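Local structure of RND efflux system, outer membrane lipoprotein, NodT family (Burkholderia mallei, 6U94) at residues 169-174 and 242-246; 57-61 and 252-256; 72-76 and 159-163. The protein probably serves as the outer membrane channel component of an RND-type efflux system, passing substrates out across the outer membrane. The contacts are given in a common frame with arbitrary orientation. Numbering follows the deposited sequence.

Contact 1 (169-174 and 242-246); sequences EVANTY and ALAVL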
loop_
_atom_site.group_PDB
_atom_site.type_symbol
_atom_site.label_atom_id
_atom_site.label_comp_id
_atom_site.label_asym_id
_atom_site.label_seq_id
_atom_site.Cartn_x
_atom_site.Cartn_y
_atom_site.Cartn_z
ATOM N N GLU A 169 -0.140 -2.860 -8.609
ATOM C CA GLU A 169 -1.589 -2.945 -8.483
ATOM C C GLU A 169 -2.068 -4.391 -8.481
ATOM O O GLU A 169 -3.058 -4.713 -7.815
ATOM C CB GLU A 169 -2.266 -2.160 -9.605
ATOM C CG GLU A 169 -3.679 -1.712 -9.267
ATOM C CD GLU A 169 -3.718 -0.740 -8.098
ATOM O OE1 GLU A 169 -3.042 0.308 -8.164
ATOM O OE2 GLU A 169 -4.420 -1.027 -7.107
ATOM N N VAL A 170 -1.386 -5.273 -9.214
ATOM C CA VAL A 170 -1.714 -6.695 -9.152
ATOM C C VAL A 170 -1.430 -7.243 -7.759
ATOM O O VAL A 170 -2.213 -8.031 -7.213
ATOM C CB VAL A 170 -0.941 -7.474 -10.233
ATOM C CG1 VAL A 170 -1.111 -8.972 -10.036
ATOM C CG2 VAL A 170 -1.405 -7.060 -11.624
ATOM N N ALA A 171 -0.312 -6.827 -7.159
ATOM C CA ALA A 171 0.056 -7.330 -5.839
ATOM C C ALA A 171 -0.911 -6.830 -4.772
ATOM O O ALA A 171 -1.372 -7.605 -3.927
ATOM C CB ALA A 171 1.490 -6.923 -5.499
ATOM N N ASN A 172 -1.229 -5.534 -4.795
ATOM C CA ASN A 172 -2.132 -4.990 -3.788
ATOM C C ASN A 172 -3.538 -5.558 -3.925
ATOM O O ASN A 172 -4.264 -5.655 -2.930
ATOM C CB ASN A 172 -2.171 -3.466 -3.874
ATOM C CG ASN A 172 -2.941 -2.837 -2.725
ATOM O OD1 ASN A 172 -2.437 -2.747 -1.605
ATOM N ND2 ASN A 172 -4.164 -2.396 -2.997
ATOM N N THR A 173 -3.939 -5.937 -5.140
ATOM C CA THR A 173 -5.273 -6.493 -5.338
ATOM C C THR A 173 -5.358 -7.937 -4.855
ATOM O O THR A 173 -6.360 -8.331 -4.248
ATOM C CB THR A 173 -5.668 -6.397 -6.812
ATOM O OG1 THR A 173 -5.616 -5.027 -7.223
ATOM C CG2 THR A 173 -7.077 -6.917 -7.029
ATOM N N TYR A 174 -4.325 -8.739 -5.122
ATOM C CA TYR A 174 -4.327 -10.121 -4.651
ATOM C C TYR A 174 -4.150 -10.185 -3.140
ATOM O O TYR A 174 -4.754 -11.035 -2.474
ATOM C CB TYR A 174 -3.233 -10.918 -5.359
ATOM C CG TYR A 174 -3.122 -12.360 -4.911
ATOM C CD1 TYR A 174 -4.110 -13.284 -5.222
ATOM C CD2 TYR A 174 -2.018 -12.801 -4.190
ATOM C CE1 TYR A 174 -4.010 -14.605 -4.821
ATOM C CE2 TYR A 174 -1.909 -14.120 -3.783
ATOM C CZ TYR A 174 -2.907 -15.017 -4.101
ATOM O OH TYR A 174 -2.798 -16.329 -3.697
ATOM N N ALA A 242 -11.386 -6.843 -10.231
ATOM C CA ALA A 242 -10.229 -6.005 -10.518
ATOM C C ALA A 242 -9.009 -6.849 -10.856
ATOM O O ALA A 242 -8.201 -6.472 -11.714
ATOM C CB ALA A 242 -9.935 -5.088 -9.329
ATOM N N LEU A 243 -8.861 -8.000 -10.196
ATOM C CA LEU A 243 -7.734 -8.878 -10.487
ATOM C C LEU A 243 -7.817 -9.418 -11.909
ATOM O O LEU A 243 -6.798 -9.516 -12.604
ATOM C CB LEU A 243 -7.688 -10.021 -9.474
ATOM C CG LEU A 243 -6.375 -10.793 -9.351
ATOM C CD1 LEU A 243 -5.219 -9.839 -9.114
ATOM C CD2 LEU A 243 -6.466 -11.807 -8.223
ATOM N N ALA A 244 -9.025 -9.768 -12.360
ATOM C CA ALA A 244 -9.197 -10.234 -13.732
ATOM C C ALA A 244 -8.878 -9.129 -14.731
ATOM O O ALA A 244 -8.268 -9.387 -15.774
ATOM C CB ALA A 244 -10.620 -10.753 -13.936
ATOM N N VAL A 245 -9.279 -7.893 -14.427
ATOM C CA VAL A 245 -8.958 -6.768 -15.300
ATOM C C VAL A 245 -7.452 -6.549 -15.355
ATOM O O VAL A 245 -6.886 -6.285 -16.424
ATOM C CB VAL A 245 -9.695 -5.499 -14.830
ATOM C CG1 VAL A 245 -9.251 -4.289 -15.643
ATOM C CG2 VAL A 245 -11.198 -5.688 -14.928
ATOM N N LEU A 246 -6.780 -6.665 -14.208
ATOM C CA LEU A 246 -5.356 -6.346 -14.145
ATOM C C LEU A 246 -4.517 -7.352 -14.922
ATOM O O LEU A 246 -3.510 -6.980 -15.537
ATOM C CB LEU A 246 -4.897 -6.277 -12.690
ATOM C CG LEU A 246 -5.280 -5.001 -11.945
ATOM C CD1 LEU A 246 -4.873 -5.096 -10.483
ATOM C CD2 LEU A 246 -4.640 -3.791 -12.608
#
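Two long helices of the outer membrane factor fold, 156-203 and 211-247, run side by side here as an antiparallel pair, the arrangement from which the periplasmic helical barrel of this family is built. Over these segments the axes come within 9.7 Å at 158°, and leucine methyls and other apolar groups pack on side chains and on backbone and hydroxyl oxygens. Glu169 starts the walk: its CB points toward helix 211-247, and of its side chain the CG methylene packs there, 3.8 Å from Leu246 CD1, while Glu169 O lies 3.2 Å from the same methyl. The carboxylate is taken up elsewhere, by salt bridges to Arg83 and Arg87 and a hydrogen bond with Tyr86. Val170 comes next and bridges the two leucines, with CG2 3.7 Å from Leu246 CB and CG1 4.3 Å from Leu243 CD1; it also touches Val62 and Ala65 of helix 56-67. Thr173 points toward helix 211-247, its CG2 4.0 Å from Leu243 CB and 4.1 Å from Ala242 CB. Tyr174 closes the segment by offering its ring edge, with Tyr174 CD1 4.1 Å from Leu243 CD2. No hydrogen bond crosses between the segments. The threonine hydroxyl instead turns back along its own helix: Thr173 OG1 donates to Glu169 O at 2.6 Å, while Leu246 CD1 lies 3.3 Å from that OG1.

Contact 2 (57-61 and 252-256); sequences QLQQL and PAGVS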
loop_
_atom_site.group_PDB
_atom_site.type_symbol
_atom_site.label_atom_id
_atom_site.label_comp_id
_atom_site.label_asym_id
_atom_site.label_seq_id
_atom_site.Cartn_x
_atom_site.Cartn_y
_atom_site.Cartn_z
ATOM N N GLN A 57 2.075 -17.971 -6.261
ATOM C CA GLN A 57 0.828 -17.615 -6.931
ATOM C C GLN A 57 0.819 -16.144 -7.328
ATOM O O GLN A 57 0.395 -15.793 -8.436
ATOM C CB GLN A 57 -0.365 -17.935 -6.031
ATOM C CG GLN A 57 -1.709 -17.657 -6.677
ATOM C CD GLN A 57 -1.899 -18.429 -7.971
ATOM O OE1 GLN A 57 -1.997 -19.657 -7.966
ATOM N NE2 GLN A 57 -1.946 -17.711 -9.089
ATOM N N LEU A 58 1.289 -15.269 -6.434
ATOM C CA LEU A 58 1.378 -13.850 -6.761
ATOM C C LEU A 58 2.325 -13.616 -7.933
ATOM O O LEU A 58 2.047 -12.790 -8.811
ATOM C CB LEU A 58 1.828 -13.058 -5.534
ATOM C CG LEU A 58 2.085 -11.566 -5.759
ATOM C CD1 LEU A 58 0.838 -10.876 -6.283
ATOM C CD2 LEU A 58 2.563 -10.905 -4.483
ATOM N N GLN A 59 3.446 -14.342 -7.967
ATOM C CA GLN A 59 4.374 -14.217 -9.086
ATOM C C GLN A 59 3.710 -14.610 -10.398
ATOM O O GLN A 59 3.991 -14.018 -11.448
ATOM C CB GLN A 59 5.616 -15.075 -8.843
ATOM C CG GLN A 59 6.592 -14.506 -7.831
ATOM C CD GLN A 59 7.934 -15.217 -7.861
ATOM O OE1 GLN A 59 8.069 -16.283 -8.461
ATOM N NE2 GLN A 59 8.935 -14.623 -7.222
ATOM N N GLN A 60 2.827 -15.610 -10.360
ATOM C CA GLN A 60 2.149 -16.045 -11.577
ATOM C C GLN A 60 1.213 -14.965 -12.104
ATOM O O GLN A 60 1.150 -14.728 -13.316
ATOM C CB GLN A 60 1.382 -17.340 -11.312
ATOM C CG GLN A 60 0.590 -17.852 -12.502
ATOM C CD GLN A 60 -0.122 -19.159 -12.212
ATOM O OE1 GLN A 60 -0.061 -19.679 -11.097
ATOM N NE2 GLN A 60 -0.801 -19.699 -13.218
ATOM N N LEU A 61 0.485 -14.295 -11.208
ATOM C CA LEU A 61 -0.461 -13.269 -11.636
ATOM C C LEU A 61 0.254 -12.087 -12.280
ATOM O O LEU A 61 -0.200 -11.560 -13.303
ATOM C CB LEU A 61 -1.297 -12.807 -10.444
ATOM C CG LEU A 61 -2.213 -13.877 -9.851
ATOM C CD1 LEU A 61 -2.535 -13.558 -8.403
ATOM C CD2 LEU A 61 -3.487 -13.999 -10.677
ATOM N N PRO A 252 -6.477 -17.810 -12.787
ATOM C CA PRO A 252 -6.071 -19.219 -12.742
ATOM C C PRO A 252 -6.679 -19.939 -11.549
ATOM O O PRO A 252 -7.027 -19.338 -10.530
ATOM C CB PRO A 252 -4.542 -19.148 -12.632
ATOM C CG PRO A 252 -4.262 -17.791 -12.073
ATOM C CD PRO A 252 -5.334 -16.895 -12.621
ATOM N N ALA A 253 -6.800 -21.263 -11.694
ATOM C CA ALA A 253 -7.420 -22.081 -10.657
ATOM C C ALA A 253 -6.631 -22.067 -9.354
ATOM O O ALA A 253 -7.184 -22.415 -8.306
ATOM C CB ALA A 253 -7.584 -23.519 -11.151
ATOM N N GLY A 254 -5.356 -21.672 -9.391
ATOM C CA GLY A 254 -4.585 -21.587 -8.165
ATOM C C GLY A 254 -5.103 -20.527 -7.211
ATOM O O GLY A 254 -5.011 -20.686 -5.990
ATOM N N VAL A 255 -5.653 -19.437 -7.750
ATOM C CA VAL A 255 -6.212 -18.381 -6.907
ATOM C C VAL A 255 -7.361 -18.922 -6.064
ATOM O O VAL A 255 -7.533 -18.539 -4.899
ATOM C CB VAL A 255 -6.656 -17.188 -7.775
ATOM C CG1 VAL A 255 -7.466 -16.193 -6.955
ATOM C CG2 VAL A 255 -5.450 -16.509 -8.402
ATOM N N SER A 256 -8.154 -19.833 -6.633
ATOM C CA SER A 256 -9.321 -20.345 -5.926
ATOM C C SER A 256 -8.923 -21.137 -4.685
ATOM O O SER A 256 -9.623 -21.100 -3.667
ATOM C CB SER A 256 -10.165 -21.204 -6.869
ATOM O OG SER A 256 -9.344 -22.033 -7.675
#
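This is a small, partly buried packing contact between the short helix 56-67 near the start of the modelled chain and the turn 252-256 that follows the long helix 211-247. No hydrogen bond joins the two segments; they meet through van der Waals contact, burying 217 Å² in all. Leu61 supplies the greasy part: its CD2 sits 3.9 Å from Pro252 CD and also 3.9 Å from Val255 CG2, so a single methyl touches both the proline ring and the valine. One helical turn earlier, Gln57 folds its amide over the same turn, with NE2 3.8 Å from both Pro252 CG and Val255 CG2, and OE1 3.2 Å from Gly254 CA. A CB on residue 254 would run into that oxygen, so the bare glycine backbone is what lets the amide come so close. Gln60 adds the edge of the contact, its NE2 3.8 Å from Pro252 CB. Both pieces rest on helix 156-203: Gln57 and Leu61 pack on Tyr174, Leu61 also reaches Val170, and Val255 lies on Leu177, while the carbonyl of Val255 accepts a hydrogen bond from Arg181 of that long helix.

Contact 3 (72-76 and 159-163); sequences LRVAT and RRSVH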
loop_
_atom_site.group_PDB
_atom_site.type_symbol
_atom_site.label_atom_id
_atom_site.label_comp_id
_atom_site.label_asym_id
_atom_site.label_seq_id
_atom_site.Cartn_x
_atom_site.Cartn_y
_atom_site.Cartn_z
ATOM N N LEU A 72 0.237 -0.201 -23.867
ATOM C CA LEU A 72 0.345 0.474 -22.579
ATOM C C LEU A 72 -0.810 1.437 -22.344
ATOM O O LEU A 72 -1.204 1.659 -21.193
ATOM C CB LEU A 72 1.679 1.210 -22.471
ATOM C CG LEU A 72 2.897 0.304 -22.299
ATOM C CD1 LEU A 72 4.090 1.108 -21.817
ATOM C CD2 LEU A 72 2.596 -0.849 -21.348
ATOM N N ARG A 73 -1.370 2.010 -23.412
ATOM C CA ARG A 73 -2.529 2.881 -23.240
ATOM C C ARG A 73 -3.716 2.106 -22.680
ATOM O O ARG A 73 -4.436 2.603 -21.805
ATOM C CB ARG A 73 -2.897 3.546 -24.565
ATOM C CG ARG A 73 -3.913 4.669 -24.425
ATOM C CD ARG A 73 -4.258 5.296 -25.773
ATOM N NE ARG A 73 -4.877 4.337 -26.682
ATOM C CZ ARG A 73 -6.138 3.924 -26.587
ATOM N NH1 ARG A 73 -6.922 4.380 -25.615
ATOM N NH2 ARG A 73 -6.616 3.047 -27.460
ATOM N N VAL A 74 -3.930 0.882 -23.165
ATOM C CA VAL A 74 -5.011 0.054 -22.642
ATOM C C VAL A 74 -4.682 -0.423 -21.231
ATOM O O VAL A 74 -5.560 -0.476 -20.360
ATOM C CB VAL A 74 -5.291 -1.120 -23.597
ATOM C CG1 VAL A 74 -6.143 -2.182 -22.918
ATOM C CG2 VAL A 74 -5.980 -0.619 -24.857
ATOM N N ALA A 75 -3.416 -0.772 -20.982
ATOM C CA ALA A 75 -3.008 -1.154 -19.635
ATOM C C ALA A 75 -3.290 -0.033 -18.643
ATOM O O ALA A 75 -3.756 -0.283 -17.525
ATOM C CB ALA A 75 -1.527 -1.528 -19.617
ATOM N N THR A 76 -3.022 1.214 -19.045
ATOM C CA THR A 76 -3.369 2.360 -18.212
ATOM C C THR A 76 -4.871 2.416 -17.947
ATOM O O THR A 76 -5.302 2.719 -16.826
ATOM C CB THR A 76 -2.879 3.648 -18.878
ATOM O OG1 THR A 76 -1.465 3.777 -18.681
ATOM C CG2 THR A 76 -3.585 4.873 -18.304
ATOM N N ARG A 159 7.223 3.781 -20.049
ATOM C CA ARG A 159 7.000 2.339 -20.027
ATOM C C ARG A 159 7.293 1.755 -18.651
ATOM O O ARG A 159 6.539 0.913 -18.148
ATOM C CB ARG A 159 7.862 1.663 -21.091
ATOM C CG ARG A 159 7.744 0.148 -21.128
ATOM C CD ARG A 159 8.517 -0.437 -22.308
ATOM N NE ARG A 159 8.352 -1.885 -22.410
ATOM C CZ ARG A 159 7.424 -2.483 -23.152
ATOM N NH1 ARG A 159 6.571 -1.757 -23.862
ATOM N NH2 ARG A 159 7.346 -3.807 -23.185
ATOM N N ARG A 160 8.390 2.188 -18.026
ATOM C CA ARG A 160 8.719 1.698 -16.694
ATOM C C ARG A 160 7.681 2.131 -15.666
ATOM O O ARG A 160 7.380 1.377 -14.735
ATOM C CB ARG A 160 10.111 2.185 -16.291
ATOM C CG ARG A 160 10.576 1.688 -14.933
ATOM C CD ARG A 160 11.996 2.138 -14.642
ATOM N NE ARG A 160 12.531 1.517 -13.437
ATOM C CZ ARG A 160 13.005 0.276 -13.386
ATOM N NH1 ARG A 160 13.004 -0.478 -14.477
ATOM N NH2 ARG A 160 13.475 -0.214 -12.246
ATOM N N SER A 161 7.116 3.332 -15.828
ATOM C CA SER A 161 6.130 3.822 -14.869
ATOM C C SER A 161 4.849 3.001 -14.925
ATOM O O SER A 161 4.232 2.731 -13.886
ATOM C CB SER A 161 5.836 5.301 -15.126
ATOM O OG SER A 161 4.907 5.802 -14.174
ATOM N N VAL A 162 4.434 2.591 -16.126
ATOM C CA VAL A 162 3.222 1.788 -16.254
ATOM C C VAL A 162 3.466 0.365 -15.763
ATOM O O VAL A 162 2.594 -0.242 -15.129
ATOM C CB VAL A 162 2.713 1.810 -17.708
ATOM C CG1 VAL A 162 1.445 0.968 -17.846
ATOM C CG2 VAL A 162 2.459 3.246 -18.157
ATOM N N HIS A 163 4.646 -0.192 -16.051
ATOM C CA HIS A 163 4.995 -1.511 -15.530
ATOM C C HIS A 163 5.018 -1.516 -14.004
ATOM O O HIS A 163 4.513 -2.449 -13.368
ATOM C CB HIS A 163 6.354 -1.951 -16.077
ATOM C CG HIS A 163 6.322 -2.395 -17.505
ATOM N ND1 HIS A 163 5.169 -2.395 -18.262
ATOM C CD2 HIS A 163 7.302 -2.864 -18.313
ATOM C CE1 HIS A 163 5.441 -2.841 -19.475
ATOM N NE2 HIS A 163 6.728 -3.133 -19.531
#
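Leu72 lays its two methyls over segment 159-163, CD1 against the backbone and side chain of Arg159 and CD2 against both Val162 and His163. The contact is helix-on-helix packing in the outer membrane factor fold: the first turn of helix 72-86 leans on the long helix 156-203, the axes 10.5 Å apart and pointing roughly the same way at 36°. Leu72 CD1 lies 3.6 Å from Arg159 CA and 3.8 Å from its CG, so it meets the backbone and the aliphatic stem of the arginine. Leu72 CD2 is 4.1 Å from Val162 CG1 and 3.9 Å from His163 CE1. Val162 points toward helix 72-86, with its CG1 4.3 Å from Ala75 CB. Phe138 and Leu137 of helix 132-142 pack on Thr76 and Val162, respectively. Thr76 OG1 makes a weak hydrogen bond to Leu72 O at 3.3 Å and lies 4.0 Å from Val162 CG2.

From the N terminus, helix 56-67 opens contact 2, which closes only when the chain reaches 252-256, tying this first helix to the turn after helix 211-247. Inside that large loop, helix 72-86 opens contact 3, closed on the early part of helix 156-203; farther along the same helix, contact 1 opens and is closed by helix 211-247, joining the two long helices. Contacts 3 and 1 therefore follow in series, both nested in contact 2, and none cross. In space contacts 1 and 2 touch where helix 56-67 lies on helix 156-203, whereas contact 3 lies apart, its centre about 14 Å from that of contact 1.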